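Local atomic coordinates of glutamine amidotransferase type-2 domain-containing protein (Pseudomonas aeruginosa PAO1, PDB entry 1TE5), a protein that is probably a class-II glutamine amidotransferase of the Ntn-hydrolase type, expected to release ammonia from glutamine for transfer to a still undefined acceptor. Residues W243-W246 and V251-K254. Sequence-based numbering, arbitrary orientation.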
ATOM      1  N   TRP A 243     -27.643  -0.913  -3.571  1.00 30.75           N
ATOM      2  CA  TRP A 243     -26.362  -1.529  -3.308  1.00 26.98           C
ATOM      3  C   TRP A 243     -26.311  -2.831  -4.076  1.00 27.40           C
ATOM      4  O   TRP A 243     -27.343  -3.384  -4.435  1.00 28.44           O
ATOM      5  CB  TRP A 243     -26.200  -1.792  -1.808  1.00 27.44           C
ATOM      6  CG  TRP A 243     -27.298  -2.632  -1.195  1.00 26.89           C
ATOM      7  CD1 TRP A 243     -28.438  -2.177  -0.586  1.00 24.35           C
ATOM      8  CD2 TRP A 243     -27.341  -4.063  -1.099  1.00 27.14           C
ATOM      9  NE1 TRP A 243     -29.181  -3.231  -0.118  1.00 23.67           N
ATOM     10  CE2 TRP A 243     -28.533  -4.402  -0.424  1.00 27.04           C
ATOM     11  CE3 TRP A 243     -26.488  -5.092  -1.526  1.00 24.73           C
ATOM     12  CZ2 TRP A 243     -28.890  -5.732  -0.154  1.00 28.13           C
ATOM     13  CZ3 TRP A 243     -26.845  -6.416  -1.258  1.00 28.27           C
ATOM     14  CH2 TRP A 243     -28.037  -6.721  -0.583  1.00 27.60           C
ATOM     15  N   VAL A 244     -25.108  -3.299  -4.371  1.00 25.99           N
ATOM     16  CA  VAL A 244     -24.931  -4.552  -5.086  1.00 26.77           C
ATOM     17  C   VAL A 244     -23.677  -5.212  -4.542  1.00 28.15           C
ATOM     18  O   VAL A 244     -22.715  -4.533  -4.189  1.00 28.46           O
ATOM     19  CB  VAL A 244     -24.762  -4.341  -6.619  1.00 26.20           C
ATOM     20  CG1 VAL A 244     -24.567  -5.670  -7.306  1.00 24.82           C
ATOM     21  CG2 VAL A 244     -25.981  -3.650  -7.213  1.00 25.33           C
ATOM     22  N   LEU A 245     -23.726  -6.525  -4.367  1.00 26.55           N
ATOM     23  CA  LEU A 245     -22.560  -7.244  -3.894  1.00 25.71           C
ATOM     24  C   LEU A 245     -22.110  -8.091  -5.058  1.00 25.99           C
ATOM     25  O   LEU A 245     -22.884  -8.894  -5.600  1.00 23.42           O
ATOM     26  CB  LEU A 245     -22.876  -8.124  -2.681  1.00 27.10           C
ATOM     27  CG  LEU A 245     -21.633  -8.712  -2.001  1.00 25.44           C
ATOM     28  CD1 LEU A 245     -20.691  -7.596  -1.567  1.00 21.41           C
ATOM     29  CD2 LEU A 245     -22.040  -9.552  -0.808  1.00 28.83           C
ATOM     30  N   TRP A 246     -20.874  -7.847  -5.475  1.00 21.97           N
ATOM     31  CA  TRP A 246     -20.262  -8.553  -6.579  1.00 24.50           C
ATOM     32  C   TRP A 246     -19.249  -9.536  -6.047  1.00 21.63           C
ATOM     33  O   TRP A 246     -18.780  -9.415  -4.918  1.00 23.68           O
ATOM     34  CB  TRP A 246     -19.544  -7.565  -7.500  1.00 20.68           C
ATOM     35  CG  TRP A 246     -20.447  -6.586  -8.121  1.00 23.71           C
ATOM     36  CD1 TRP A 246     -20.758  -5.341  -7.655  1.00 26.36           C
ATOM     37  CD2 TRP A 246     -21.193  -6.767  -9.322  1.00 24.71           C
ATOM     38  NE1 TRP A 246     -21.657  -4.737  -8.494  1.00 25.92           N
ATOM     39  CE2 TRP A 246     -21.942  -5.590  -9.530  1.00 25.19           C
ATOM     40  CE3 TRP A 246     -21.306  -7.814 -10.248  1.00 23.37           C
ATOM     41  CZ2 TRP A 246     -22.797  -5.426 -10.634  1.00 26.54           C
ATOM     42  CZ3 TRP A 246     -22.156  -7.652 -11.347  1.00 23.94           C
ATOM     43  CH2 TRP A 246     -22.889  -6.464 -11.528  1.00 28.81           C
ATOM     44  N   VAL A 251     -23.519 -10.991  -9.746  1.00 26.97           N
ATOM     45  CA  VAL A 251     -24.246 -10.355  -8.658  1.00 25.75           C
ATOM     46  C   VAL A 251     -24.577 -11.473  -7.649  1.00 23.68           C
ATOM     47  O   VAL A 251     -25.102 -12.534  -8.017  1.00 24.57           O
ATOM     48  CB  VAL A 251     -25.572  -9.680  -9.135  1.00 24.42           C
ATOM     49  CG1 VAL A 251     -26.175  -8.838  -8.025  1.00 27.19           C
ATOM     50  CG2 VAL A 251     -25.329  -8.822 -10.366  1.00 26.90           C
ATOM     51  N   LEU A 252     -24.173 -11.257  -6.402  1.00 26.19           N
ATOM     52  CA  LEU A 252     -24.417 -12.191  -5.309  1.00 29.90           C
ATOM     53  C   LEU A 252     -25.764 -11.815  -4.672  1.00 29.29           C
ATOM     54  O   LEU A 252     -26.626 -12.664  -4.460  1.00 30.56           O
ATOM     55  CB  LEU A 252     -23.298 -12.047  -4.278  1.00 31.82           C
ATOM     56  CG  LEU A 252     -22.789 -13.275  -3.535  1.00 32.11           C
ATOM     57  CD1 LEU A 252     -22.132 -14.224  -4.530  1.00 33.45           C
ATOM     58  CD2 LEU A 252     -21.797 -12.835  -2.462  1.00 33.75           C
ATOM     59  N   ALA A 253     -25.926 -10.531  -4.369  1.00 29.62           N
ATOM     60  CA  ALA A 253     -27.145  -9.999  -3.773  1.00 31.27           C
ATOM     61  C   ALA A 253     -27.221  -8.504  -4.063  1.00 30.59           C
ATOM     62  O   ALA A 253     -26.204  -7.872  -4.344  1.00 33.92           O
ATOM     63  CB  ALA A 253     -27.140 -10.243  -2.266  1.00 25.97           C
ATOM     64  N   LYS A 254     -28.424  -7.945  -3.999  1.00 31.08           N
ATOM     65  CA  LYS A 254     -28.633  -6.515  -4.249  1.00 35.26           C
ATOM     66  C   LYS A 254     -29.911  -6.013  -3.560  1.00 33.56           C
ATOM     67  O   LYS A 254     -30.703  -6.879  -3.127  1.00 33.12           O
ATOM     68  CB  LYS A 254     -28.691  -6.239  -5.757  1.00 36.29           C
ATOM     69  CG  LYS A 254     -29.849  -6.918  -6.454  1.00 39.43           C
ATOM     70  CD  LYS A 254     -29.847  -6.713  -7.957  1.00 43.24           C
ATOM     71  CE  LYS A 254     -31.118  -7.316  -8.556  1.00 47.87           C
ATOM     72  NZ  LYS A 254     -31.085  -7.424 -10.041  1.00 50.07           N
TER
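W243 lays its indole over the backbone of K254, the last modelled residue, beside the C-terminal β-hairpin of this probable Ntn-hydrolase fold. Strand 243-247 is inside an antiparallel sheet and strand 250-253 is the outermost strand within this chain; L252 and A253 together face L245 as a classic beta bulge. With CG wedged between the backbone N and the carbonyl carbon (chi1 56°), the W243 side chain swings back across the hairpin, and K254 C lies 3.5 Å above the ring plane, displaced from the ring's middle. The six-membered ring also reaches A253, CZ3 lying 4.0 Å from A253 CB; L154 and I158 of helix 150-165 touch the same tryptophan.

Two short backbone bonds tie the strands at the bulge: L245 N gives its hydrogen to A253 O at 2.8 Å, and L252 N gives its own to L245 O at a nearly straight 172°. The axes of segments 243-246 and 251-253 make 121°. The bulge brings L252 alongside L245, both side chains pointing the same way, with CD2 of one 3.7 Å from CD2 of the other.

V251 spreads its two methyls between different partners. CG1 meets V244 CG1 at 3.6 Å, the two valines crossing at about a right angle, while CG2 reaches the benzo side of W246, whose ring also stacks edge-to-face with Y190. V244 CG1 in turn rests over one face of that indole, so V244, V251 and W246 form one apolar cluster, closed by V251 CG2 at 3.5 Å from W246 CZ3.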